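Long-range contacts in nisin immunity protein (Lactococcus lactis subsp. lactis, PDB 5XHB), which takes part, as a cell-membrane lipoprotein, in the immunity of the bacterium against nisin supplied from outside: residues V29-I34 / K104-Q109; T69-N74 / G86-Y91; D120-D125 / I132-N137. All coordinates share one frame; numbering follows the deposited sequence.

Contact 1 of 3, residues V29-I34 / K104-Q109. With SO4 (sulfate ion), chain B.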
loop_
_atom_site.group_PDB
_atom_site.type_symbol
_atom_site.label_atom_id
_atom_site.label_comp_id
_atom_site.label_asym_id
_atom_site.label_seq_id
_atom_site.Cartn_x
_atom_site.Cartn_y
_atom_site.Cartn_z
ATOM N N VAL A 29 -8.815 5.815 5.390
ATOM C CA VAL A 29 -9.576 5.758 4.145
ATOM C C VAL A 29 -8.933 4.740 3.210
ATOM O O VAL A 29 -7.747 4.846 2.882
ATOM C CB VAL A 29 -9.634 7.120 3.430
ATOM C CG1 VAL A 29 -10.667 7.087 2.298
ATOM C CG2 VAL A 29 -9.967 8.237 4.434
ATOM N N THR A 30 -9.720 3.763 2.778
ATOM C CA THR A 30 -9.242 2.721 1.882
ATOM C C THR A 30 -9.411 3.107 0.423
ATOM O O THR A 30 -10.036 4.119 0.104
ATOM C CB THR A 30 -10.000 1.407 2.068
ATOM O OG1 THR A 30 -11.321 1.576 1.540
ATOM C CG2 THR A 30 -10.092 1.021 3.549
ATOM N N ASP A 31 -8.896 2.251 -0.459
ATOM C CA ASP A 31 -9.057 2.438 -1.897
ATOM C C ASP A 31 -10.284 1.674 -2.419
ATOM O O ASP A 31 -10.463 1.526 -3.635
ATOM C CB ASP A 31 -7.802 1.969 -2.636
ATOM C CG ASP A 31 -7.688 2.578 -4.042
ATOM O OD1 ASP A 31 -7.990 3.776 -4.198
ATOM O OD2 ASP A 31 -7.298 1.850 -4.983
ATOM N N LYS A 32 -11.112 1.173 -1.500
ATOM C CA LYS A 32 -12.350 0.471 -1.860
ATOM C C LYS A 32 -13.486 1.452 -2.131
ATOM O O LYS A 32 -14.064 1.993 -1.198
ATOM C CB LYS A 32 -12.768 -0.492 -0.742
ATOM C CG LYS A 32 -11.744 -1.569 -0.450
ATOM C CD LYS A 32 -11.832 -2.733 -1.461
ATOM C CE LYS A 32 -10.794 -3.812 -1.119
ATOM N NZ LYS A 32 -10.994 -5.135 -1.819
ATOM N N GLU A 33 -13.825 1.670 -3.398
ATOM C CA GLU A 33 -14.875 2.638 -3.708
ATOM C C GLU A 33 -16.250 2.029 -3.475
ATOM O O GLU A 33 -16.484 0.853 -3.772
ATOM C CB GLU A 33 -14.746 3.138 -5.156
ATOM C CG GLU A 33 -15.897 4.036 -5.592
ATOM C CD GLU A 33 -15.725 4.604 -6.995
ATOM O OE1 GLU A 33 -14.726 4.276 -7.669
ATOM O OE2 GLU A 33 -16.598 5.390 -7.415
ATOM N N ILE A 34 -17.151 2.827 -2.913
ATOM C CA ILE A 34 -18.538 2.426 -2.699
ATOM C C ILE A 34 -19.453 3.150 -3.691
ATOM O O ILE A 34 -19.472 4.380 -3.715
ATOM C CB ILE A 34 -19.005 2.764 -1.268
ATOM C CG1 ILE A 34 -18.045 2.188 -0.223
ATOM C CG2 ILE A 34 -20.438 2.299 -1.030
ATOM C CD1 ILE A 34 -17.886 0.700 -0.308
ATOM N N LYS A 104 -5.561 -1.822 0.761
ATOM C CA LYS A 104 -4.744 -0.654 0.405
ATOM C C LYS A 104 -5.432 0.642 0.801
ATOM O O LYS A 104 -6.662 0.743 0.770
ATOM C CB LYS A 104 -4.429 -0.658 -1.101
ATOM C CG LYS A 104 -3.487 -1.805 -1.493
ATOM C CD LYS A 104 -3.281 -1.989 -2.997
ATOM C CE LYS A 104 -2.198 -3.061 -3.235
ATOM N NZ LYS A 104 -1.985 -3.428 -4.665
ATOM N N ALA A 105 -4.638 1.635 1.181
ATOM C CA ALA A 105 -5.173 2.950 1.491
ATOM C C ALA A 105 -5.554 3.642 0.190
ATOM O O ALA A 105 -5.108 3.247 -0.892
ATOM C CB ALA A 105 -4.149 3.796 2.266
ATOM N N LEU A 106 -6.377 4.673 0.324
ATOM C CA LEU A 106 -6.830 5.496 -0.796
ATOM C C LEU A 106 -5.676 5.899 -1.707
ATOM O O LEU A 106 -4.653 6.387 -1.228
ATOM C CB LEU A 106 -7.531 6.750 -0.254
ATOM C CG LEU A 106 -8.062 7.717 -1.316
ATOM C CD1 LEU A 106 -9.149 7.038 -2.138
ATOM C CD2 LEU A 106 -8.570 9.004 -0.667
ATOM N N ARG A 107 -5.848 5.702 -3.010
ATOM C CA ARG A 107 -4.842 6.095 -3.989
ATOM C C ARG A 107 -5.125 7.484 -4.566
ATOM O O ARG A 107 -6.212 7.748 -5.070
ATOM C CB ARG A 107 -4.766 5.077 -5.133
ATOM C CG ARG A 107 -4.349 3.670 -4.714
ATOM C CD ARG A 107 -3.131 3.705 -3.819
ATOM N NE ARG A 107 -2.415 2.425 -3.765
ATOM C CZ ARG A 107 -2.046 1.830 -2.634
ATOM N NH1 ARG A 107 -2.362 2.380 -1.463
ATOM N NH2 ARG A 107 -1.364 0.691 -2.670
ATOM N N LEU A 108 -4.126 8.354 -4.488
ATOM C CA LEU A 108 -4.199 9.711 -5.020
ATOM C C LEU A 108 -4.502 9.715 -6.517
ATOM O O LEU A 108 -5.202 10.593 -7.026
ATOM C CB LEU A 108 -2.876 10.412 -4.749
ATOM C CG LEU A 108 -2.786 11.776 -4.085
ATOM C CD1 LEU A 108 -3.804 11.942 -2.967
ATOM C CD2 LEU A 108 -1.364 11.928 -3.561
ATOM N N GLN A 109 -3.983 8.707 -7.210
ATOM C CA GLN A 109 -4.103 8.605 -8.659
ATOM C C GLN A 109 -5.547 8.495 -9.116
ATOM O O GLN A 109 -5.849 8.792 -10.270
ATOM C CB GLN A 109 -3.304 7.404 -9.181
ATOM C CG GLN A 109 -1.785 7.579 -9.119
ATOM C CD GLN A 109 -1.195 7.369 -7.722
ATOM O OE1 GLN A 109 -1.883 6.947 -6.784
ATOM N NE2 GLN A 109 0.096 7.661 -7.587
HETATM S S SO4 B . -0.779 0.325 1.220
HETATM O O1 SO4 B . -1.168 -0.806 2.088
HETATM O O2 SO4 B . -0.454 -0.167 -0.115
HETATM O O3 SO4 B . -1.872 1.290 1.110
HETATM O O4 SO4 B . 0.390 0.951 1.827
#
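Asp31 OD1 is gripped by two donors: the backbone N of Arg107, which lies 3.1 Å from it across the contact, and the side-chain amide of Asn110, just beyond 104-109. With CG anti to the backbone N (chi1 -159°), the carboxylate of Asp31 reaches the Arg107 backbone, whose N-H meets OD1 from above the carboxylate plane. The other oxygen, OD2, rests against CG of Arg107, and the two side chains cross at about a right angle. Their charged ends do not pair; the Arg107 chain bends at chi2 (-48°), where CD turns off the line of the chain, and the guanidinium binds elsewhere. NE forms a salt bridge with Asp120, while NH1 and NH2 hold the sulfate by O3 and O2, each at 2.8 Å. The sulfate lies at the edge of the guanidinium, CB of Lys104 sits over one of its faces, and Ala105 N gives O3 a second, nearly straight bond of 2.8 Å. The anion probably came from the crystallisation liquor; Tyr134, Leu207 and Thr208 are its other partners.

Two backbone bonds join the chains around a single bridge between Thr30 and Ala105: Leu106 N to Val29 O (2.9 Å) and Asp31 N to Lys104 O (3.0 Å). On the buried side Val29 and Leu106 lie side by side, pointing the same way, with Val29 CG1 4.1 Å from Leu106 CB; Met85 and Ile87 add to this apolar patch. Thr30 OG1 accepts from Lys32 N, an ST turn at the corner where the strand changes direction, and is also bonded to Lys93 O. Here a loop after strand 90-96 is pinned to strand 25-33 at its corner by one isolated beta bridge, beside a sulfate to which the loop contributes a backbone N-H and an arginine.

Contact 2 of 3, residues T69-N74 / G86-Y91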
loop_
_atom_site.group_PDB
_atom_site.type_symbol
_atom_site.label_atom_id
_atom_site.label_comp_id
_atom_site.label_asym_id
_atom_site.label_seq_id
_atom_site.Cartn_x
_atom_site.Cartn_y
_atom_site.Cartn_z
ATOM N N THR A 69 -6.363 18.165 -5.451
ATOM C CA THR A 69 -7.159 18.725 -4.368
ATOM C C THR A 69 -8.228 17.727 -3.953
ATOM O O THR A 69 -8.984 17.229 -4.787
ATOM C CB THR A 69 -7.825 20.049 -4.774
ATOM O OG1 THR A 69 -6.820 20.961 -5.228
ATOM C CG2 THR A 69 -8.574 20.656 -3.600
ATOM N N LEU A 70 -8.268 17.417 -2.664
ATOM C CA LEU A 70 -9.249 16.476 -2.144
ATOM C C LEU A 70 -10.231 17.170 -1.229
ATOM O O LEU A 70 -9.844 17.859 -0.282
ATOM C CB LEU A 70 -8.569 15.344 -1.384
ATOM C CG LEU A 70 -7.541 14.503 -2.126
ATOM C CD1 LEU A 70 -6.989 13.477 -1.153
ATOM C CD2 LEU A 70 -8.152 13.834 -3.354
ATOM N N VAL A 71 -11.509 16.992 -1.510
ATOM C CA VAL A 71 -12.527 17.427 -0.568
ATOM C C VAL A 71 -13.077 16.210 0.180
ATOM O O VAL A 71 -13.727 15.342 -0.421
ATOM C CB VAL A 71 -13.660 18.184 -1.281
ATOM C CG1 VAL A 71 -14.832 18.397 -0.340
ATOM C CG2 VAL A 71 -13.129 19.513 -1.793
ATOM N N LEU A 72 -12.791 16.152 1.483
ATOM C CA LEU A 72 -13.259 15.083 2.361
ATOM C C LEU A 72 -14.544 15.531 3.025
ATOM O O LEU A 72 -14.570 16.549 3.716
ATOM C CB LEU A 72 -12.207 14.741 3.429
ATOM C CG LEU A 72 -10.751 14.751 2.966
ATOM C CD1 LEU A 72 -9.820 14.459 4.135
ATOM C CD2 LEU A 72 -10.568 13.736 1.886
ATOM N N ASN A 73 -15.614 14.777 2.829
ATOM C CA ASN A 73 -16.929 15.288 3.181
ATOM C C ASN A 73 -17.868 14.214 3.706
ATOM O O ASN A 73 -18.412 13.429 2.922
ATOM C CB ASN A 73 -17.546 15.960 1.957
ATOM C CG ASN A 73 -18.762 16.805 2.295
ATOM O OD1 ASN A 73 -18.970 17.211 3.448
ATOM N ND2 ASN A 73 -19.570 17.085 1.282
ATOM N N ASN A 74 -18.028 14.199 5.032
ATOM C CA ASN A 74 -18.966 13.343 5.755
ATOM C C ASN A 74 -18.584 11.879 5.797
ATOM O O ASN A 74 -17.901 11.376 4.913
ATOM C CB ASN A 74 -20.367 13.461 5.168
ATOM C CG ASN A 74 -20.830 14.893 5.092
ATOM O OD1 ASN A 74 -20.432 15.722 5.903
ATOM N ND2 ASN A 74 -21.656 15.197 4.106
ATOM N N GLY A 86 -17.051 10.527 2.025
ATOM C CA GLY A 86 -17.123 11.239 0.759
ATOM C C GLY A 86 -15.759 11.805 0.407
ATOM O O GLY A 86 -15.167 12.551 1.196
ATOM N N ILE A 87 -15.247 11.424 -0.761
ATOM C CA ILE A 87 -13.994 11.952 -1.264
ATOM C C ILE A 87 -14.235 12.503 -2.662
ATOM O O ILE A 87 -14.459 11.740 -3.601
ATOM C CB ILE A 87 -12.866 10.901 -1.358
ATOM C CG1 ILE A 87 -12.791 10.033 -0.091
ATOM C CG2 ILE A 87 -11.537 11.613 -1.626
ATOM C CD1 ILE A 87 -12.385 10.775 1.143
ATOM N N ASN A 88 -14.162 13.818 -2.791
ATOM C CA ASN A 88 -14.527 14.487 -4.040
ATOM C C ASN A 88 -15.897 13.995 -4.473
ATOM O O ASN A 88 -16.846 14.124 -3.705
ATOM C CB ASN A 88 -13.454 14.278 -5.110
ATOM C CG ASN A 88 -12.213 15.108 -4.823
ATOM O OD1 ASN A 88 -12.126 15.721 -3.762
ATOM N ND2 ASN A 88 -11.262 15.144 -5.755
ATOM N N ASP A 89 -16.004 13.417 -5.665
ATOM C CA ASP A 89 -17.308 12.991 -6.173
ATOM C C ASP A 89 -17.592 11.508 -5.926
ATOM O O ASP A 89 -18.528 10.964 -6.494
ATOM C CB ASP A 89 -17.417 13.277 -7.677
ATOM C CG ASP A 89 -16.377 12.520 -8.488
ATOM O OD1 ASP A 89 -15.267 12.283 -7.962
ATOM O OD2 ASP A 89 -16.667 12.151 -9.648
ATOM N N ARG A 90 -16.795 10.863 -5.075
ATOM C CA ARG A 90 -16.964 9.436 -4.822
ATOM C C ARG A 90 -17.117 9.146 -3.338
ATOM O O ARG A 90 -17.118 10.058 -2.515
ATOM C CB ARG A 90 -15.778 8.651 -5.373
ATOM C CG ARG A 90 -15.670 8.691 -6.891
ATOM C CD ARG A 90 -14.216 8.642 -7.302
ATOM N NE ARG A 90 -14.048 8.404 -8.726
ATOM C CZ ARG A 90 -13.006 7.771 -9.255
ATOM N NH1 ARG A 90 -12.042 7.308 -8.471
ATOM N NH2 ARG A 90 -12.931 7.592 -10.567
ATOM N N TYR A 91 -17.243 7.861 -3.022
ATOM C CA TYR A 91 -17.301 7.379 -1.645
ATOM C C TYR A 91 -16.309 6.241 -1.474
ATOM O O TYR A 91 -16.235 5.348 -2.319
ATOM C CB TYR A 91 -18.699 6.892 -1.289
ATOM C CG TYR A 91 -19.781 7.929 -1.490
ATOM C CD1 TYR A 91 -20.365 8.116 -2.736
ATOM C CD2 TYR A 91 -20.232 8.701 -0.428
ATOM C CE1 TYR A 91 -21.364 9.048 -2.922
ATOM C CE2 TYR A 91 -21.233 9.639 -0.606
ATOM C CZ TYR A 91 -21.793 9.808 -1.857
ATOM O OH TYR A 91 -22.791 10.742 -2.039
HETATM O O HOH W 1 -16.528 15.140 -1.199
#
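Asn88 lays its side-chain amide alongside the backbone of 69-71, bonding to it beyond the last backbone bond, Asn88 N to Val71 O (2.9 Å). CG stands anti to the carbonyl carbon (chi1 -74°), and both ends of the amide are used. OD1 accepts from Val71 N at 2.7 Å, with the donor nearly along the C=O axis, while ND2 gives a longer bond of 3.2 Å to Thr69 O, which lies in the amide plane. Two bonds thus fix the amide's rotation. The Leu70 side chain crosses that of Asn88 at about a right angle, its CD2 nearest ND2.

Leu72 and Ile87, by contrast, form a non-hydrogen-bonded pair whose side chains run side by side and point the same way, touching between Leu72 CD2 and Ile87 CD1 at 3.6 Å. Phe111 packs on Leu70, Ile87 and Asn88. The bond from Asn88 N and that from Asn73 N to Gly86 O (2.8 Å) flank this pair. A water donates to both Val71 O and Asn88 O. The contact joins the antiparallel hairpin of strands 67-78 and 83-87, and the type II' turn from Ile87 to Arg90 carries it on into strand 90-96 as a beta meander.

Contact 3 of 3, residues D120-D125 / I132-N137. With SO4 (sulfate ion), chain B.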
loop_
_atom_site.group_PDB
_atom_site.type_symbol
_atom_site.label_atom_id
_atom_site.label_comp_id
_atom_site.label_asym_id
_atom_site.label_seq_id
_atom_site.Cartn_x
_atom_site.Cartn_y
_atom_site.Cartn_z
ATOM N N ASP A 120 0.937 0.151 -8.970
ATOM C CA ASP A 120 0.334 -0.533 -7.828
ATOM C C ASP A 120 0.448 -2.051 -7.949
ATOM O O ASP A 120 -0.518 -2.786 -7.728
ATOM C CB ASP A 120 -1.136 -0.117 -7.697
ATOM C CG ASP A 120 -1.633 -0.149 -6.264
ATOM O OD1 ASP A 120 -0.961 -0.765 -5.408
ATOM O OD2 ASP A 120 -2.712 0.431 -6.002
ATOM N N ASN A 121 1.633 -2.513 -8.324
ATOM C CA ASN A 121 1.904 -3.942 -8.442
ATOM C C ASN A 121 3.333 -4.230 -8.010
ATOM O O ASN A 121 4.139 -3.310 -7.857
ATOM C CB ASN A 121 1.664 -4.439 -9.866
ATOM C CG ASN A 121 2.065 -3.426 -10.909
ATOM O OD1 ASN A 121 3.228 -3.029 -10.990
ATOM N ND2 ASN A 121 1.104 -3.002 -11.726
ATOM N N PHE A 122 3.633 -5.504 -7.783
ATOM C CA PHE A 122 4.953 -5.904 -7.318
ATOM C C PHE A 122 5.773 -6.427 -8.494
ATOM O O PHE A 122 5.329 -7.308 -9.217
ATOM C CB PHE A 122 4.838 -6.973 -6.223
ATOM C CG PHE A 122 4.080 -6.516 -5.003
ATOM C CD1 PHE A 122 4.717 -5.815 -4.001
ATOM C CD2 PHE A 122 2.732 -6.786 -4.863
ATOM C CE1 PHE A 122 4.023 -5.383 -2.870
ATOM C CE2 PHE A 122 2.040 -6.359 -3.745
ATOM C CZ PHE A 122 2.683 -5.659 -2.749
ATOM N N VAL A 123 6.966 -5.875 -8.675
ATOM C CA VAL A 123 7.832 -6.257 -9.782
ATOM C C VAL A 123 9.245 -6.416 -9.253
ATOM O O VAL A 123 9.733 -5.555 -8.525
ATOM C CB VAL A 123 7.807 -5.181 -10.921
ATOM C CG1 VAL A 123 8.891 -5.442 -11.968
ATOM C CG2 VAL A 123 6.428 -5.121 -11.576
ATOM N N ILE A 124 9.905 -7.511 -9.605
ATOM C CA ILE A 124 11.294 -7.686 -9.200
ATOM C C ILE A 124 12.101 -6.619 -9.909
ATOM O O ILE A 124 11.917 -6.409 -11.101
ATOM C CB ILE A 124 11.832 -9.084 -9.551
ATOM C CG1 ILE A 124 11.041 -10.162 -8.796
ATOM C CG2 ILE A 124 13.307 -9.188 -9.181
ATOM C CD1 ILE A 124 11.232 -11.552 -9.379
ATOM N N ASP A 125 12.958 -5.922 -9.170
ATOM C CA ASP A 125 13.716 -4.809 -9.733
ATOM C C ASP A 125 14.634 -5.296 -10.851
ATOM O O ASP A 125 15.333 -6.290 -10.698
ATOM C CB ASP A 125 14.524 -4.110 -8.642
ATOM C CG ASP A 125 15.190 -2.838 -9.140
ATOM O OD1 ASP A 125 14.539 -1.765 -9.116
ATOM O OD2 ASP A 125 16.362 -2.912 -9.552
ATOM N N ILE A 132 12.596 -5.234 -4.784
ATOM C CA ILE A 132 11.285 -5.261 -5.396
ATOM C C ILE A 132 10.762 -3.844 -5.539
ATOM O O ILE A 132 10.898 -3.035 -4.617
ATOM C CB ILE A 132 10.302 -6.111 -4.566
ATOM C CG1 ILE A 132 10.676 -7.583 -4.721
ATOM C CG2 ILE A 132 8.859 -5.890 -5.024
ATOM C CD1 ILE A 132 9.767 -8.498 -4.008
ATOM N N ASP A 133 10.193 -3.552 -6.703
ATOM C CA ASP A 133 9.568 -2.253 -6.966
ATOM C C ASP A 133 8.074 -2.312 -6.664
ATOM O O ASP A 133 7.377 -3.227 -7.116
ATOM C CB ASP A 133 9.760 -1.830 -8.423
ATOM C CG ASP A 133 11.214 -1.862 -8.868
ATOM O OD1 ASP A 133 12.125 -1.844 -8.012
ATOM O OD2 ASP A 133 11.437 -1.912 -10.092
ATOM N N TYR A 134 7.580 -1.328 -5.920
ATOM C CA TYR A 134 6.163 -1.265 -5.591
ATOM C C TYR A 134 5.733 0.170 -5.287
ATOM O O TYR A 134 6.340 0.843 -4.452
ATOM C CB TYR A 134 5.842 -2.171 -4.397
ATOM C CG TYR A 134 4.437 -1.988 -3.849
ATOM C CD1 TYR A 134 3.329 -2.357 -4.602
ATOM C CD2 TYR A 134 4.227 -1.458 -2.579
ATOM C CE1 TYR A 134 2.044 -2.204 -4.110
ATOM C CE2 TYR A 134 2.938 -1.293 -2.076
ATOM C CZ TYR A 134 1.856 -1.672 -2.849
ATOM O OH TYR A 134 0.580 -1.512 -2.370
HETATM N N MSE A 135 4.688 0.630 -5.965
HETATM C CA MSE A 135 4.117 1.961 -5.705
HETATM C C MSE A 135 5.130 3.094 -5.821
HETATM O O MSE A 135 5.069 4.066 -5.064
HETATM C CB MSE A 135 3.477 2.009 -4.315
HETATM C CG MSE A 135 2.092 1.407 -4.259
HETATM SE SE MSE A 135 0.803 2.461 -5.291
HETATM C CE MSE A 135 0.872 4.097 -4.201
ATOM N N GLY A 136 6.058 2.959 -6.764
ATOM C CA GLY A 136 7.038 3.997 -7.029
ATOM C C GLY A 136 8.181 3.983 -6.042
ATOM O O GLY A 136 9.037 4.860 -6.062
ATOM N N ASN A 137 8.187 2.982 -5.165
ATOM C CA ASN A 137 9.254 2.816 -4.189
ATOM C C ASN A 137 10.053 1.538 -4.467
ATOM O O ASN A 137 9.603 0.656 -5.196
ATOM C CB ASN A 137 8.686 2.757 -2.764
ATOM C CG ASN A 137 7.857 3.973 -2.410
ATOM O OD1 ASN A 137 8.249 5.105 -2.676
ATOM N ND2 ASN A 137 6.696 3.739 -1.801
HETATM S S SO4 B . -0.779 0.325 1.220
HETATM O O1 SO4 B . -1.168 -0.806 2.088
HETATM O O2 SO4 B . -0.454 -0.167 -0.115
HETATM O O3 SO4 B . -1.872 1.290 1.110
HETATM O O4 SO4 B . 0.390 0.951 1.827
#
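Phe122 and Tyr134 form the tightly packed part of the contact, an offset stack with centroids 4.3 Å apart and planes inclined by only 12°. Phe122 CE1 lies over one face of the tyrosine, towards its rim, and Met135 CG over the opposite face, so the phenol ring is held between them. At the ring's edge lie Asn121 O and the sulfate, whose O2 accepts from Tyr134 OH at 2.8 Å. At this sulfate end of the stack Asp120 lies beside Met135, a selenomethionine, with OD1 3.7 Å from SE; its OD1 and OD2 form salt bridges with Lys104 NZ and Arg107 NE. Ile132 CG2 meets the edge of Phe122, and Phe211 packs edge-to-face with the same phenylalanine.

The other side is looser: Asn121 and Val123 are exposed there, and Asp133 partly so. Asp133 nevertheless makes one close approach, to the buried Asp125, their carboxylate planes nearly perpendicular. The OD1 atoms of Asp125 and Asp133 are 2.7 Å apart, a separation at which one of the two acids probably carries a proton. Asp125 OD2 is bonded to the backbone N atoms of Asn127 and Asp128.

Between the two sides run the backbone bonds Val123 N to Asp133 O (3.1 Å) and Asp133 N to Val123 O (2.7 Å). This is a two-stranded antiparallel hairpin at the edge of the second sheet, and the type I' turn from Tyr134 to Asn137 leads on into strand 137-145.

Overall arrangement
Contacts 1 and 2 both reach the first antiparallel sheet, their centres 11 Å apart. Strands 25-33 and 90-96 are neighbours there, Ile34 N probably bonding to Tyr91 O at 2.7 Å, and Leu108 packs on Leu70. Contact 3 lies in the second sheet, with its centre about 18 Å from that of contact 1, yet the two are joined directly by salt bridges from Lys104 NZ to Asp120 OD1 (2.9 Å) and from Arg107 NE to Asp120 OD2 (3.0 Å). Both also bind the sulfate, which Leu207 and Thr208 help to hold at this junction. Contact 2 is remote from contact 3, about 12 Å away at the nearest atoms.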